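Local coordinates for protein xyloglucan-specific endo-beta-1,4-glucanase (Uncultured bacterium, PDB 4W88) that probably hydrolyses internal beta-1,4-glucosidic bonds in the backbone of xyloglucan, a branched plant cell-wall polysaccharide, as a family 5 glycoside hydrolase, at residues V267-F276 with V299-Y309. The protein carries 1 engineered substitution. Sequence-based numbering, arbitrary orientation.
Sequences VVITETGAQF and VKCFIWDNNIY
The seventh and eighth strands of the TIM barrel pair in parallel here, Ile269 sitting between Lys300 and Phe302. Ile269 N donates to Lys300 O at 3.0 Å, and Ile269 O takes Phe302 N at 2.8 Å. One water bridges Val267 O and Lys300 N where the strands first come together. Further along, Thr272 N reaches Phe302 O only weakly, but Trp304 N gives Thr272 O a nearly straight bond of 2.8 Å. Helix 280-295 makes the beta-alpha-beta crossover between the two strands; Thr272 and Ile269 turn to it, and Thr272 CG2 also rests on Ile303 CD1 at 3.6 Å. Over the barrel mouth, Glu271 runs extended beside Trp304, both pointing the same way. Glu271 OE1 lies over one face of the indole, offset toward the rim; carboxylate and ring planes are 29° apart, and OE2 comes within 3.7 Å of Trp304 CZ3. Tyr225 binds OE1, while Arg59 and a bound Tris molecule hold OE2, and a glucose unit touches the side chain, a position consistent with the nucleophile of family 5 enzymes, whose glutamate sits at the end of this strand. Past the strands, Phe276 and Tyr309 form an offset stack, centroids 4.7 Å apart. With CG anti to the backbone N (chi1 -172°), the Tyr309 ring swings to Phe276, its OH over the centre of that ring and also bonded to Asn328. An alanine in place of Phe276 would probably leave one face of the Tyr309 ring without its stacking partner and the ring freer to rotate about its CB-CG bond.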
loop_
_atom_site.group_PDB
_atom_site.type_symbol
_atom_site.label_atom_id
_atom_site.label_comp_id
_atom_site.label_asym_id
_atom_site.label_seq_id
_atom_site.Cartn_x
_atom_site.Cartn_y
_atom_site.Cartn_z
ATOM N N VAL A 267 -1.596 -4.120 -12.310
ATOM C CA VAL A 267 -2.322 -3.592 -11.187
ATOM C C VAL A 267 -2.037 -4.399 -9.937
ATOM O O VAL A 267 -1.974 -5.643 -9.978
ATOM C CB VAL A 267 -3.850 -3.607 -11.440
ATOM C CG1 VAL A 267 -4.616 -3.099 -10.237
ATOM C CG2 VAL A 267 -4.102 -2.704 -12.587
ATOM N N VAL A 268 -1.843 -3.672 -8.841
ATOM C CA VAL A 268 -1.589 -4.249 -7.520
ATOM C C VAL A 268 -2.552 -3.582 -6.510
ATOM O O VAL A 268 -2.648 -2.353 -6.427
ATOM C CB VAL A 268 -0.112 -4.047 -7.004
ATOM C CG1 VAL A 268 0.020 -4.885 -5.714
ATOM C CG2 VAL A 268 0.886 -4.510 -7.986
ATOM N N ILE A 269 -3.305 -4.387 -5.765
ATOM C CA ILE A 269 -4.127 -3.884 -4.653
ATOM C C ILE A 269 -3.261 -3.803 -3.378
ATOM O O ILE A 269 -3.080 -4.813 -2.701
ATOM C CB ILE A 269 -5.402 -4.704 -4.431
ATOM C CG1 ILE A 269 -6.196 -4.863 -5.751
ATOM C CG2 ILE A 269 -6.175 -4.091 -3.330
ATOM C CD1 ILE A 269 -6.652 -3.579 -6.405
ATOM N N THR A 270 -2.753 -2.607 -3.045
ATOM C CA THR A 270 -1.788 -2.512 -2.006
ATOM C C THR A 270 -2.374 -2.438 -0.617
ATOM O O THR A 270 -1.625 -2.552 0.373
ATOM C CB THR A 270 -0.727 -1.408 -2.270
ATOM O OG1 THR A 270 -1.365 -0.119 -2.386
ATOM C CG2 THR A 270 0.055 -1.734 -3.543
ATOM N N GLU A 271 -3.701 -2.262 -0.527
ATOM C CA GLU A 271 -4.419 -2.435 0.757
ATOM C C GLU A 271 -5.850 -2.901 0.478
ATOM O O GLU A 271 -6.524 -2.430 -0.439
ATOM C CB GLU A 271 -4.528 -1.143 1.572
ATOM C CG GLU A 271 -3.263 -0.579 2.186
ATOM C CD GLU A 271 -3.505 0.696 2.926
ATOM O OE1 GLU A 271 -4.661 0.882 3.448
ATOM O OE2 GLU A 271 -2.549 1.489 3.098
ATOM N N THR A 272 -6.257 -3.871 1.290
ATOM C CA THR A 272 -7.631 -4.289 1.458
ATOM C C THR A 272 -7.702 -5.079 2.773
ATOM O O THR A 272 -6.695 -5.276 3.476
ATOM C CB THR A 272 -8.117 -5.122 0.258
ATOM O OG1 THR A 272 -9.568 -5.325 0.347
ATOM C CG2 THR A 272 -7.376 -6.438 0.179
ATOM N N GLY A 273 -8.909 -5.508 3.133
ATOM C CA GLY A 273 -9.131 -6.232 4.386
ATOM C C GLY A 273 -10.534 -5.939 4.910
ATOM O O GLY A 273 -11.257 -5.127 4.329
ATOM N N ALA A 274 -10.945 -6.624 5.989
ATOM C CA ALA A 274 -12.246 -6.417 6.594
ATOM C C ALA A 274 -12.091 -6.358 8.098
ATOM O O ALA A 274 -11.465 -7.190 8.673
ATOM C CB ALA A 274 -13.121 -7.585 6.190
ATOM N N GLN A 275 -12.652 -5.345 8.718
ATOM C CA GLN A 275 -12.581 -5.250 10.135
ATOM C C GLN A 275 -13.379 -6.395 10.767
ATOM O O GLN A 275 -14.441 -6.814 10.274
ATOM C CB GLN A 275 -13.115 -3.900 10.651
ATOM C CG GLN A 275 -12.244 -2.734 10.261
ATOM C CD GLN A 275 -12.809 -1.383 10.627
ATOM O OE1 GLN A 275 -13.413 -1.199 11.695
ATOM N NE2 GLN A 275 -12.611 -0.412 9.740
ATOM N N PHE A 276 -12.779 -6.944 11.804
ATOM C CA PHE A 276 -13.360 -8.046 12.549
ATOM C C PHE A 276 -14.577 -7.600 13.336
ATOM O O PHE A 276 -14.466 -6.725 14.197
ATOM C CB PHE A 276 -12.384 -8.773 13.505
ATOM C CG PHE A 276 -12.997 -9.976 14.157
ATOM C CD1 PHE A 276 -13.345 -11.088 13.350
ATOM C CD2 PHE A 276 -13.203 -10.046 15.526
ATOM C CE1 PHE A 276 -13.948 -12.211 13.897
ATOM C CE2 PHE A 276 -13.771 -11.206 16.087
ATOM C CZ PHE A 276 -14.135 -12.275 15.266
ATOM N N VAL A 299 -4.327 -10.844 -10.267
ATOM C CA VAL A 299 -4.013 -9.591 -9.558
ATOM C C VAL A 299 -3.762 -9.920 -8.100
ATOM O O VAL A 299 -4.519 -10.680 -7.475
ATOM C CB VAL A 299 -5.167 -8.571 -9.726
ATOM C CG1 VAL A 299 -4.934 -7.310 -8.904
ATOM C CG2 VAL A 299 -5.342 -8.234 -11.199
ATOM N N LYS A 300 -2.695 -9.352 -7.561
ATOM C CA LYS A 300 -2.276 -9.601 -6.189
ATOM C C LYS A 300 -2.763 -8.491 -5.250
ATOM O O LYS A 300 -2.953 -7.323 -5.692
ATOM C CB LYS A 300 -0.761 -9.733 -6.130
ATOM C CG LYS A 300 -0.189 -10.738 -7.139
ATOM C CD LYS A 300 -0.709 -12.162 -6.858
ATOM C CE LYS A 300 -0.171 -13.128 -7.894
ATOM N NZ LYS A 300 -0.758 -14.425 -7.561
ATOM N N CYS A 301 -2.953 -8.860 -3.988
ATOM C CA CYS A 301 -3.336 -7.899 -2.986
ATOM C C CYS A 301 -2.467 -8.058 -1.753
ATOM O O CYS A 301 -1.858 -9.126 -1.496
ATOM C CB CYS A 301 -4.837 -8.038 -2.614
ATOM S SG CYS A 301 -5.351 -9.551 -1.848
ATOM N N PHE A 302 -2.466 -6.970 -0.974
ATOM C CA PHE A 302 -1.791 -6.888 0.302
ATOM C C PHE A 302 -2.796 -6.515 1.385
ATOM O O PHE A 302 -3.467 -5.476 1.293
ATOM C CB PHE A 302 -0.682 -5.816 0.256
ATOM C CG PHE A 302 0.518 -6.149 -0.580
ATOM C CD1 PHE A 302 0.421 -6.256 -1.978
ATOM C CD2 PHE A 302 1.755 -6.373 0.005
ATOM C CE1 PHE A 302 1.531 -6.581 -2.748
ATOM C CE2 PHE A 302 2.854 -6.703 -0.782
ATOM C CZ PHE A 302 2.749 -6.841 -2.131
ATOM N N ILE A 303 -2.876 -7.321 2.433
ATOM C CA ILE A 303 -3.900 -7.141 3.475
ATOM C C ILE A 303 -3.390 -6.153 4.523
ATOM O O ILE A 303 -2.242 -6.242 4.972
ATOM C CB ILE A 303 -4.251 -8.526 4.122
ATOM C CG1 ILE A 303 -4.609 -9.548 3.070
ATOM C CG2 ILE A 303 -5.336 -8.340 5.170
ATOM C CD1 ILE A 303 -5.693 -9.054 2.062
ATOM N N TRP A 304 -4.231 -5.179 4.891
ATOM C CA TRP A 304 -3.897 -4.242 5.933
ATOM C C TRP A 304 -3.963 -4.879 7.357
ATOM O O TRP A 304 -5.003 -5.452 7.742
ATOM C CB TRP A 304 -4.841 -3.047 5.880
ATOM C CG TRP A 304 -4.426 -2.028 6.911
ATOM C CD1 TRP A 304 -5.092 -1.663 8.059
ATOM C CD2 TRP A 304 -3.259 -1.182 6.819
ATOM N NE1 TRP A 304 -4.367 -0.700 8.726
ATOM C CE2 TRP A 304 -3.258 -0.357 7.968
ATOM C CE3 TRP A 304 -2.235 -1.066 5.890
ATOM C CZ2 TRP A 304 -2.226 0.563 8.223
ATOM C CZ3 TRP A 304 -1.269 -0.157 6.110
ATOM C CH2 TRP A 304 -1.253 0.644 7.249
ATOM N N ASP A 305 -2.839 -4.880 8.081
ATOM C CA ASP A 305 -2.763 -5.430 9.397
ATOM C C ASP A 305 -2.148 -4.437 10.367
ATOM O O ASP A 305 -0.935 -4.207 10.388
ATOM C CB ASP A 305 -2.014 -6.771 9.394
ATOM C CG ASP A 305 -2.042 -7.475 10.748
ATOM O OD1 ASP A 305 -2.301 -6.799 11.808
ATOM O OD2 ASP A 305 -1.813 -8.734 10.757
ATOM N N ASN A 306 -3.037 -3.894 11.226
ATOM C CA ASN A 306 -2.625 -2.913 12.226
ATOM C C ASN A 306 -2.394 -3.406 13.647
ATOM O O ASN A 306 -2.192 -2.584 14.581
ATOM C CB ASN A 306 -3.583 -1.697 12.209
ATOM C CG ASN A 306 -5.008 -2.079 12.522
ATOM O OD1 ASN A 306 -5.241 -3.220 12.930
ATOM N ND2 ASN A 306 -5.913 -1.131 12.449
ATOM N N ASN A 307 -2.496 -4.715 13.829
ATOM C CA ASN A 307 -2.385 -5.372 15.157
ATOM C C ASN A 307 -3.472 -4.963 16.120
ATOM O O ASN A 307 -3.270 -5.092 17.321
ATOM C CB ASN A 307 -1.006 -5.116 15.731
ATOM C CG ASN A 307 -0.618 -6.062 16.843
ATOM O OD1 ASN A 307 -1.098 -7.187 16.905
ATOM N ND2 ASN A 307 0.246 -5.613 17.721
ATOM N N ILE A 308 -4.645 -4.555 15.601
ATOM C CA ILE A 308 -5.780 -4.232 16.468
ATOM C C ILE A 308 -6.827 -5.305 16.268
ATOM O O ILE A 308 -7.321 -5.467 15.171
ATOM C CB ILE A 308 -6.367 -2.842 16.186
ATOM C CG1 ILE A 308 -5.304 -1.763 16.455
ATOM C CG2 ILE A 308 -7.592 -2.614 17.069
ATOM C CD1 ILE A 308 -5.800 -0.370 16.112
ATOM N N TYR A 309 -7.196 -6.018 17.342
ATOM C CA TYR A 309 -8.180 -7.088 17.252
ATOM C C TYR A 309 -9.071 -7.127 18.499
ATOM O O TYR A 309 -10.272 -7.123 18.378
ATOM C CB TYR A 309 -7.494 -8.449 17.076
ATOM C CG TYR A 309 -8.416 -9.611 16.773
ATOM C CD1 TYR A 309 -8.811 -9.856 15.478
ATOM C CD2 TYR A 309 -8.861 -10.453 17.751
ATOM C CE1 TYR A 309 -9.622 -10.911 15.172
ATOM C CE2 TYR A 309 -9.682 -11.527 17.458
ATOM C CZ TYR A 309 -10.071 -11.756 16.159
ATOM O OH TYR A 309 -10.864 -12.809 15.729
HETATM O O HOH W 1 -0.766 -7.787 -8.992
#